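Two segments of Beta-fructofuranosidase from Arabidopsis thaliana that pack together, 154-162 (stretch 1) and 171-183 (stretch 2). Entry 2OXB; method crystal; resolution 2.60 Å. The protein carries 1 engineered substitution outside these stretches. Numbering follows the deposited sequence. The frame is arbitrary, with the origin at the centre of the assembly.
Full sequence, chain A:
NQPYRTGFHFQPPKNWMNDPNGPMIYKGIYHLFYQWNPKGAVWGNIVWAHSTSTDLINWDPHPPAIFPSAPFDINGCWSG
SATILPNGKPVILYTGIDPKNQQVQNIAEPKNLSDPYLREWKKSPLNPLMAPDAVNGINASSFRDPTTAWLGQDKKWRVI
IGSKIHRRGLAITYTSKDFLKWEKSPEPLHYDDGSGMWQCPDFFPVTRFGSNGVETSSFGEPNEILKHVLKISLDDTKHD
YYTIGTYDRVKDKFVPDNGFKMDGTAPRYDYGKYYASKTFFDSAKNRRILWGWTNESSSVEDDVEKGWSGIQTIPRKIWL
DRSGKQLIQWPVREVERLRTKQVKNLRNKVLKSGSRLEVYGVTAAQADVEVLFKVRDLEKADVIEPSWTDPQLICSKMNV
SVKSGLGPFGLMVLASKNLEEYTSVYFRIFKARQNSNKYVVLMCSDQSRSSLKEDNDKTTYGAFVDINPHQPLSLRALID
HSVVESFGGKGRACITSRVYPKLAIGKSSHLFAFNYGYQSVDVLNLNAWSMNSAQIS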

ATOM      1  N   ASP A 154       1.402 -18.107 -25.541  1.00 42.53           N
ATOM      2  CA  ASP A 154       2.494 -18.885 -26.126  1.00 41.39           C
ATOM      3  C   ASP A 154       3.582 -19.095 -25.058  1.00 41.04           C
ATOM      4  O   ASP A 154       3.333 -18.905 -23.863  1.00 41.06           O
ATOM      5  CB  ASP A 154       3.083 -18.171 -27.352  1.00 39.98           C
ATOM      6  CG  ASP A 154       2.485 -16.794 -27.579  1.00 39.47           C
ATOM      7  OD1 ASP A 154       2.564 -15.946 -26.664  1.00 41.55           O
ATOM      8  OD2 ASP A 154       1.945 -16.556 -28.679  1.00 37.15           O
ATOM      9  N   LYS A 155       4.776 -19.494 -25.491  1.00 39.73           N
ATOM     10  CA  LYS A 155       5.901 -19.732 -24.584  1.00 37.90           C
ATOM     11  C   LYS A 155       6.563 -18.422 -24.186  1.00 37.77           C
ATOM     12  O   LYS A 155       7.303 -18.359 -23.205  1.00 38.25           O
ATOM     13  CB  LYS A 155       6.968 -20.606 -25.255  1.00 36.89           C
ATOM     14  CG  LYS A 155       8.146 -20.957 -24.341  1.00 35.75           C
ATOM     15  CD  LYS A 155       9.411 -21.305 -25.121  1.00 33.27           C
ATOM     16  CE  LYS A 155      10.467 -21.943 -24.213  1.00 32.91           C
ATOM     17  NZ  LYS A 155      10.663 -21.213 -22.923  1.00 29.80           N
ATOM     18  N   LYS A 156       6.287 -17.379 -24.957  1.00 36.18           N
ATOM     19  CA  LYS A 156       6.884 -16.073 -24.737  1.00 36.13           C
ATOM     20  C   LYS A 156       6.596 -15.476 -23.370  1.00 34.95           C
ATOM     21  O   LYS A 156       5.473 -15.080 -23.076  1.00 34.28           O
ATOM     22  CB  LYS A 156       6.419 -15.127 -25.846  1.00 38.32           C
ATOM     23  CG  LYS A 156       6.739 -15.659 -27.249  1.00 40.85           C
ATOM     24  CD  LYS A 156       5.834 -15.079 -28.327  1.00 42.60           C
ATOM     25  CE  LYS A 156       6.099 -15.742 -29.692  1.00 43.10           C
ATOM     26  NZ  LYS A 156       5.842 -17.216 -29.715  1.00 39.99           N
ATOM     27  N   TRP A 157       7.626 -15.420 -22.533  1.00 34.65           N
ATOM     28  CA  TRP A 157       7.477 -14.841 -21.207  1.00 35.49           C
ATOM     29  C   TRP A 157       7.523 -13.324 -21.326  1.00 34.59           C
ATOM     30  O   TRP A 157       8.343 -12.776 -22.058  1.00 33.18           O
ATOM     31  CB  TRP A 157       8.588 -15.330 -20.266  1.00 36.49           C
ATOM     32  CG  TRP A 157       8.359 -16.712 -19.728  1.00 37.54           C
ATOM     33  CD1 TRP A 157       8.777 -17.899 -20.276  1.00 37.53           C
ATOM     34  CD2 TRP A 157       7.617 -17.051 -18.555  1.00 38.20           C
ATOM     35  NE1 TRP A 157       8.337 -18.953 -19.512  1.00 37.67           N
ATOM     36  CE2 TRP A 157       7.622 -18.463 -18.450  1.00 38.42           C
ATOM     37  CE3 TRP A 157       6.942 -16.299 -17.580  1.00 39.09           C
ATOM     38  CZ2 TRP A 157       6.979 -19.140 -17.404  1.00 39.14           C
ATOM     39  CZ3 TRP A 157       6.300 -16.970 -16.540  1.00 38.83           C
ATOM     40  CH2 TRP A 157       6.325 -18.382 -16.464  1.00 39.03           C
ATOM     41  N   ARG A 158       6.634 -12.644 -20.615  1.00 35.26           N
ATOM     42  CA  ARG A 158       6.600 -11.190 -20.674  1.00 35.32           C
ATOM     43  C   ARG A 158       6.808 -10.581 -19.293  1.00 34.89           C
ATOM     44  O   ARG A 158       6.431 -11.167 -18.279  1.00 35.07           O
ATOM     45  CB  ARG A 158       5.268 -10.708 -21.287  1.00 36.17           C
ATOM     46  CG  ARG A 158       5.074 -11.073 -22.779  1.00 36.73           C
ATOM     47  CD  ARG A 158       3.765 -11.820 -23.009  1.00 38.19           C
ATOM     48  NE  ARG A 158       3.592 -12.335 -24.374  1.00 39.68           N
ATOM     49  CZ  ARG A 158       3.193 -11.612 -25.423  1.00 39.09           C
ATOM     50  NH1 ARG A 158       2.918 -10.322 -25.285  1.00 37.93           N
ATOM     51  NH2 ARG A 158       3.057 -12.187 -26.613  1.00 37.56           N
ATOM     52  N   VAL A 159       7.454  -9.418 -19.270  1.00 33.17           N
ATOM     53  CA  VAL A 159       7.716  -8.673 -18.041  1.00 30.55           C
ATOM     54  C   VAL A 159       7.906  -7.212 -18.439  1.00 30.90           C
ATOM     55  O   VAL A 159       8.168  -6.913 -19.604  1.00 32.29           O
ATOM     56  CB  VAL A 159       8.987  -9.168 -17.305  1.00 29.07           C
ATOM     57  CG1 VAL A 159      10.249  -8.733 -18.043  1.00 27.36           C
ATOM     58  CG2 VAL A 159       8.996  -8.629 -15.886  1.00 27.86           C
ATOM     59  N   ILE A 160       7.753  -6.299 -17.488  1.00 29.36           N
ATOM     60  CA  ILE A 160       7.916  -4.887 -17.792  1.00 28.46           C
ATOM     61  C   ILE A 160       8.836  -4.203 -16.791  1.00 29.82           C
ATOM     62  O   ILE A 160       8.945  -4.614 -15.630  1.00 31.33           O
ATOM     63  CB  ILE A 160       6.569  -4.166 -17.795  1.00 28.28           C
ATOM     64  CG1 ILE A 160       5.840  -4.442 -16.483  1.00 23.78           C
ATOM     65  CG2 ILE A 160       5.743  -4.602 -19.015  1.00 27.95           C
ATOM     66  CD1 ILE A 160       4.570  -3.657 -16.314  1.00 22.20           C
ATOM     67  N   ILE A 161       9.504  -3.154 -17.242  1.00 28.81           N
ATOM     68  CA  ILE A 161      10.419  -2.435 -16.377  1.00 29.17           C
ATOM     69  C   ILE A 161      10.032  -0.977 -16.382  1.00 27.80           C
ATOM     70  O   ILE A 161       9.422  -0.502 -17.331  1.00 29.23           O
ATOM     71  CB  ILE A 161      11.879  -2.609 -16.852  1.00 30.13           C
ATOM     72  CG1 ILE A 161      12.264  -4.089 -16.787  1.00 31.41           C
ATOM     73  CG2 ILE A 161      12.822  -1.823 -15.967  1.00 31.32           C
ATOM     74  CD1 ILE A 161      11.673  -4.920 -17.895  1.00 31.11           C
ATOM     75  N   GLY A 162      10.383  -0.269 -15.320  1.00 26.34           N
ATOM     76  CA  GLY A 162      10.025   1.129 -15.246  1.00 27.50           C
ATOM     77  C   GLY A 162      11.088   2.061 -15.783  1.00 28.39           C
ATOM     78  O   GLY A 162      12.231   2.051 -15.316  1.00 28.59           O
ATOM     79  N   ALA A 171       6.568   1.684 -19.332  1.00 22.21           N
ATOM     80  CA  ALA A 171       6.924   0.363 -18.820  1.00 20.96           C
ATOM     81  C   ALA A 171       7.518  -0.447 -19.961  1.00 20.87           C
ATOM     82  O   ALA A 171       6.784  -0.992 -20.776  1.00 22.04           O
ATOM     83  CB  ALA A 171       5.676  -0.335 -18.283  1.00 19.78           C
ATOM     84  N   ILE A 172       8.839  -0.530 -20.029  1.00 23.06           N
ATOM     85  CA  ILE A 172       9.468  -1.275 -21.112  1.00 25.84           C
ATOM     86  C   ILE A 172       9.325  -2.769 -20.929  1.00 27.89           C
ATOM     87  O   ILE A 172       9.672  -3.311 -19.885  1.00 30.72           O
ATOM     88  CB  ILE A 172      10.961  -0.954 -21.216  1.00 27.08           C
ATOM     89  CG1 ILE A 172      11.141   0.538 -21.519  1.00 25.90           C
ATOM     90  CG2 ILE A 172      11.611  -1.838 -22.291  1.00 24.88           C
ATOM     91  CD1 ILE A 172      12.574   0.986 -21.514  1.00 25.83           C
ATOM     92  N   THR A 173       8.830  -3.452 -21.948  1.00 28.95           N
ATOM     93  CA  THR A 173       8.666  -4.886 -21.818  1.00 29.13           C
ATOM     94  C   THR A 173       9.695  -5.682 -22.603  1.00 30.20           C
ATOM     95  O   THR A 173      10.203  -5.233 -23.627  1.00 31.24           O
ATOM     96  CB  THR A 173       7.248  -5.307 -22.236  1.00 29.21           C
ATOM     97  OG1 THR A 173       7.211  -6.722 -22.440  1.00 30.52           O
ATOM     98  CG2 THR A 173       6.823  -4.584 -23.493  1.00 28.41           C
ATOM     99  N   TYR A 174      10.023  -6.860 -22.093  1.00 30.72           N
ATOM    100  CA  TYR A 174      10.985  -7.743 -22.738  1.00 30.05           C
ATOM    101  C   TYR A 174      10.360  -9.119 -22.847  1.00 31.01           C
ATOM    102  O   TYR A 174       9.960  -9.697 -21.839  1.00 30.91           O
ATOM    103  CB  TYR A 174      12.267  -7.893 -21.909  1.00 28.51           C
ATOM    104  CG  TYR A 174      13.333  -6.850 -22.120  1.00 25.14           C
ATOM    105  CD1 TYR A 174      13.206  -5.579 -21.569  1.00 25.32           C
ATOM    106  CD2 TYR A 174      14.490  -7.151 -22.843  1.00 23.79           C
ATOM    107  CE1 TYR A 174      14.202  -4.623 -21.725  1.00 25.83           C
ATOM    108  CE2 TYR A 174      15.495  -6.205 -23.016  1.00 25.83           C
ATOM    109  CZ  TYR A 174      15.344  -4.936 -22.452  1.00 26.87           C
ATOM    110  OH  TYR A 174      16.321  -3.970 -22.623  1.00 28.02           O
ATOM    111  N   THR A 175      10.268  -9.640 -24.061  1.00 32.65           N
ATOM    112  CA  THR A 175       9.725 -10.975 -24.249  1.00 33.42           C
ATOM    113  C   THR A 175      10.907 -11.913 -24.052  1.00 34.24           C
ATOM    114  O   THR A 175      12.044 -11.563 -24.371  1.00 34.44           O
ATOM    115  CB  THR A 175       9.131 -11.169 -25.675  1.00 33.81           C
ATOM    116  OG1 THR A 175      10.112 -10.836 -26.668  1.00 34.19           O
ATOM    117  CG2 THR A 175       7.905 -10.285 -25.863  1.00 33.99           C
ATOM    118  N   SER A 176      10.650 -13.097 -23.510  1.00 36.05           N
ATOM    119  CA  SER A 176      11.719 -14.064 -23.286  1.00 36.86           C
ATOM    120  C   SER A 176      11.398 -15.393 -23.933  1.00 36.95           C
ATOM    121  O   SER A 176      10.283 -15.899 -23.831  1.00 37.61           O
ATOM    122  CB  SER A 176      11.959 -14.278 -21.787  1.00 39.04           C
ATOM    123  OG  SER A 176      13.063 -15.130 -21.553  1.00 38.48           O
ATOM    124  N   LYS A 177      12.395 -15.952 -24.602  1.00 37.34           N
ATOM    125  CA  LYS A 177      12.255 -17.232 -25.268  1.00 36.25           C
ATOM    126  C   LYS A 177      11.937 -18.292 -24.216  1.00 34.74           C
ATOM    127  O   LYS A 177      10.881 -18.912 -24.254  1.00 33.33           O
ATOM    128  CB  LYS A 177      13.569 -17.571 -25.981  1.00 36.44           C
ATOM    129  CG  LYS A 177      14.235 -16.397 -26.703  1.00 33.88           C
ATOM    130  CD  LYS A 177      13.361 -15.854 -27.820  1.00 32.33           C
ATOM    131  CE  LYS A 177      14.180 -15.126 -28.873  1.00 30.99           C
ATOM    132  NZ  LYS A 177      15.048 -16.033 -29.683  1.00 29.00           N
ATOM    133  N   ASP A 178      12.873 -18.470 -23.280  1.00 35.59           N
ATOM    134  CA  ASP A 178      12.773 -19.436 -22.180  1.00 37.09           C
ATOM    135  C   ASP A 178      13.331 -18.903 -20.859  1.00 35.89           C
ATOM    136  O   ASP A 178      14.113 -19.582 -20.195  1.00 34.92           O
ATOM    137  CB  ASP A 178      13.522 -20.723 -22.530  1.00 39.05           C
ATOM    138  CG  ASP A 178      14.840 -20.457 -23.255  1.00 42.20           C
ATOM    139  OD1 ASP A 178      15.580 -19.509 -22.859  1.00 39.81           O
ATOM    140  OD2 ASP A 178      15.131 -21.215 -24.218  1.00 42.00           O
ATOM    141  N   PHE A 179      12.929 -17.692 -20.492  1.00 35.26           N
ATOM    142  CA  PHE A 179      13.367 -17.060 -19.253  1.00 35.83           C
ATOM    143  C   PHE A 179      14.883 -16.929 -19.177  1.00 37.11           C
ATOM    144  O   PHE A 179      15.462 -16.989 -18.097  1.00 37.71           O
ATOM    145  CB  PHE A 179      12.869 -17.855 -18.039  1.00 33.39           C
ATOM    146  CG  PHE A 179      12.422 -16.995 -16.883  1.00 31.49           C
ATOM    147  CD1 PHE A 179      11.116 -16.524 -16.816  1.00 31.17           C
ATOM    148  CD2 PHE A 179      13.303 -16.662 -15.857  1.00 31.77           C
ATOM    149  CE1 PHE A 179      10.695 -15.741 -15.745  1.00 29.62           C
ATOM    150  CE2 PHE A 179      12.887 -15.878 -14.784  1.00 29.76           C
ATOM    151  CZ  PHE A 179      11.581 -15.418 -14.730  1.00 29.03           C
ATOM    152  N   LEU A 180      15.525 -16.743 -20.323  1.00 39.44           N
ATOM    153  CA  LEU A 180      16.976 -16.597 -20.371  1.00 40.76           C
ATOM    154  C   LEU A 180      17.352 -15.544 -21.411  1.00 41.76           C
ATOM    155  O   LEU A 180      18.052 -14.579 -21.106  1.00 41.34           O
ATOM    156  CB  LEU A 180      17.627 -17.950 -20.702  1.00 42.49           C
ATOM    157  CG  LEU A 180      19.157 -18.044 -20.685  1.00 42.84           C
ATOM    158  CD1 LEU A 180      19.593 -19.397 -20.152  1.00 43.71           C
ATOM    159  CD2 LEU A 180      19.699 -17.803 -22.086  1.00 42.61           C
ATOM    160  N   LYS A 181      16.892 -15.741 -22.642  1.00 43.73           N
ATOM    161  CA  LYS A 181      17.154 -14.793 -23.720  1.00 45.44           C
ATOM    162  C   LYS A 181      15.973 -13.836 -23.702  1.00 45.75           C
ATOM    163  O   LYS A 181      14.831 -14.251 -23.920  1.00 45.31           O
ATOM    164  CB  LYS A 181      17.201 -15.514 -25.067  1.00 47.07           C
ATOM    165  CG  LYS A 181      18.089 -16.749 -25.088  1.00 50.26           C
ATOM    166  CD  LYS A 181      17.818 -17.618 -26.320  1.00 51.61           C
ATOM    167  CE  LYS A 181      18.658 -18.892 -26.306  1.00 52.13           C
ATOM    168  NZ  LYS A 181      18.260 -19.875 -27.363  1.00 51.77           N
ATOM    169  N   TRP A 182      16.233 -12.564 -23.428  1.00 45.68           N
ATOM    170  CA  TRP A 182      15.146 -11.606 -23.386  1.00 46.18           C
ATOM    171  C   TRP A 182      15.253 -10.559 -24.487  1.00 47.86           C
ATOM    172  O   TRP A 182      16.217  -9.790 -24.564  1.00 47.69           O
ATOM    173  CB  TRP A 182      15.073 -10.941 -22.012  1.00 44.78           C
ATOM    174  CG  TRP A 182      14.851 -11.911 -20.886  1.00 43.94           C
ATOM    175  CD1 TRP A 182      15.744 -12.813 -20.405  1.00 44.38           C
ATOM    176  CD2 TRP A 182      13.662 -12.069 -20.100  1.00 43.67           C
ATOM    177  NE1 TRP A 182      15.194 -13.525 -19.368  1.00 44.00           N
ATOM    178  CE2 TRP A 182      13.913 -13.089 -19.161  1.00 44.09           C
ATOM    179  CE3 TRP A 182      12.408 -11.451 -20.099  1.00 44.34           C
ATOM    180  CZ2 TRP A 182      12.960 -13.504 -18.225  1.00 44.31           C
ATOM    181  CZ3 TRP A 182      11.457 -11.865 -19.168  1.00 44.35           C
ATOM    182  CH2 TRP A 182      11.740 -12.883 -18.246  1.00 44.41           C
ATOM    183  N   GLU A 183      14.243 -10.563 -25.351  1.00 49.02           N
ATOM    184  CA  GLU A 183      14.163  -9.638 -26.467  1.00 50.04           C
ATOM    185  C   GLU A 183      13.453  -8.378 -25.990  1.00 49.64           C
ATOM    186  O   GLU A 183      12.424  -8.448 -25.309  1.00 48.78           O
ATOM    187  CB  GLU A 183      13.391 -10.280 -27.631  1.00 51.67           C
ATOM    188  CG  GLU A 183      13.285  -9.405 -28.885  1.00 53.10           C
ATOM    189  CD  GLU A 183      14.573  -9.352 -29.704  1.00 53.89           C
ATOM    190  OE1 GLU A 183      14.821  -8.301 -30.337  1.00 53.11           O
ATOM    191  OE2 GLU A 183      15.321 -10.359 -29.734  1.00 53.65           O
TER

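The contact pairs two antiparallel β-strands, joined by backbone hydrogen bonds and reinforced by an aromatic cluster on one face. The strand axes approach to 4.1 Å with their directions 148° apart, and the contact buries 761 Å² in total. At one end W157 and S176 bond reciprocally, W157 N to S176 O at 3.0 Å and S176 N to W157 O at 2.7 Å. At the other, I161 N donates to I172 O (2.7 Å), while the return bond from I172 N to I161 O (2.8 Å) is weak, its angle being 126°. Between them V159 O accepts both Y174 N (3.1 Å) and the hydroxyl T173 OG1 (3.0 Å), so the threonine side chain supplements the ladder.

W157, V159, I161, I172, Y174 and S176 share one face. Buried W157 has the largest area covered by the other stretch; its broad apolar ring offers a face to the edge of F179, from the turn after the second strand, with the F179 and five-membered W157 ring centroids 5.5 Å apart and planes at 90°. V159 CG1 lies 3.5 Å from W182 CZ3, the branched valine filling space beside the large indole, and I161 CD1 reaches Y174 CD1 at 4.0 Å. As a hydrogen-bonded pair, W157 CB and S176 CB lie 3.8 Å apart; S176 OG donates to K181 O (3.1 Å) within its own stretch. On the opposite face, I160 CB packs 4.0 Å from A171 CB. Apolar V159, I160 and I161 are also buried.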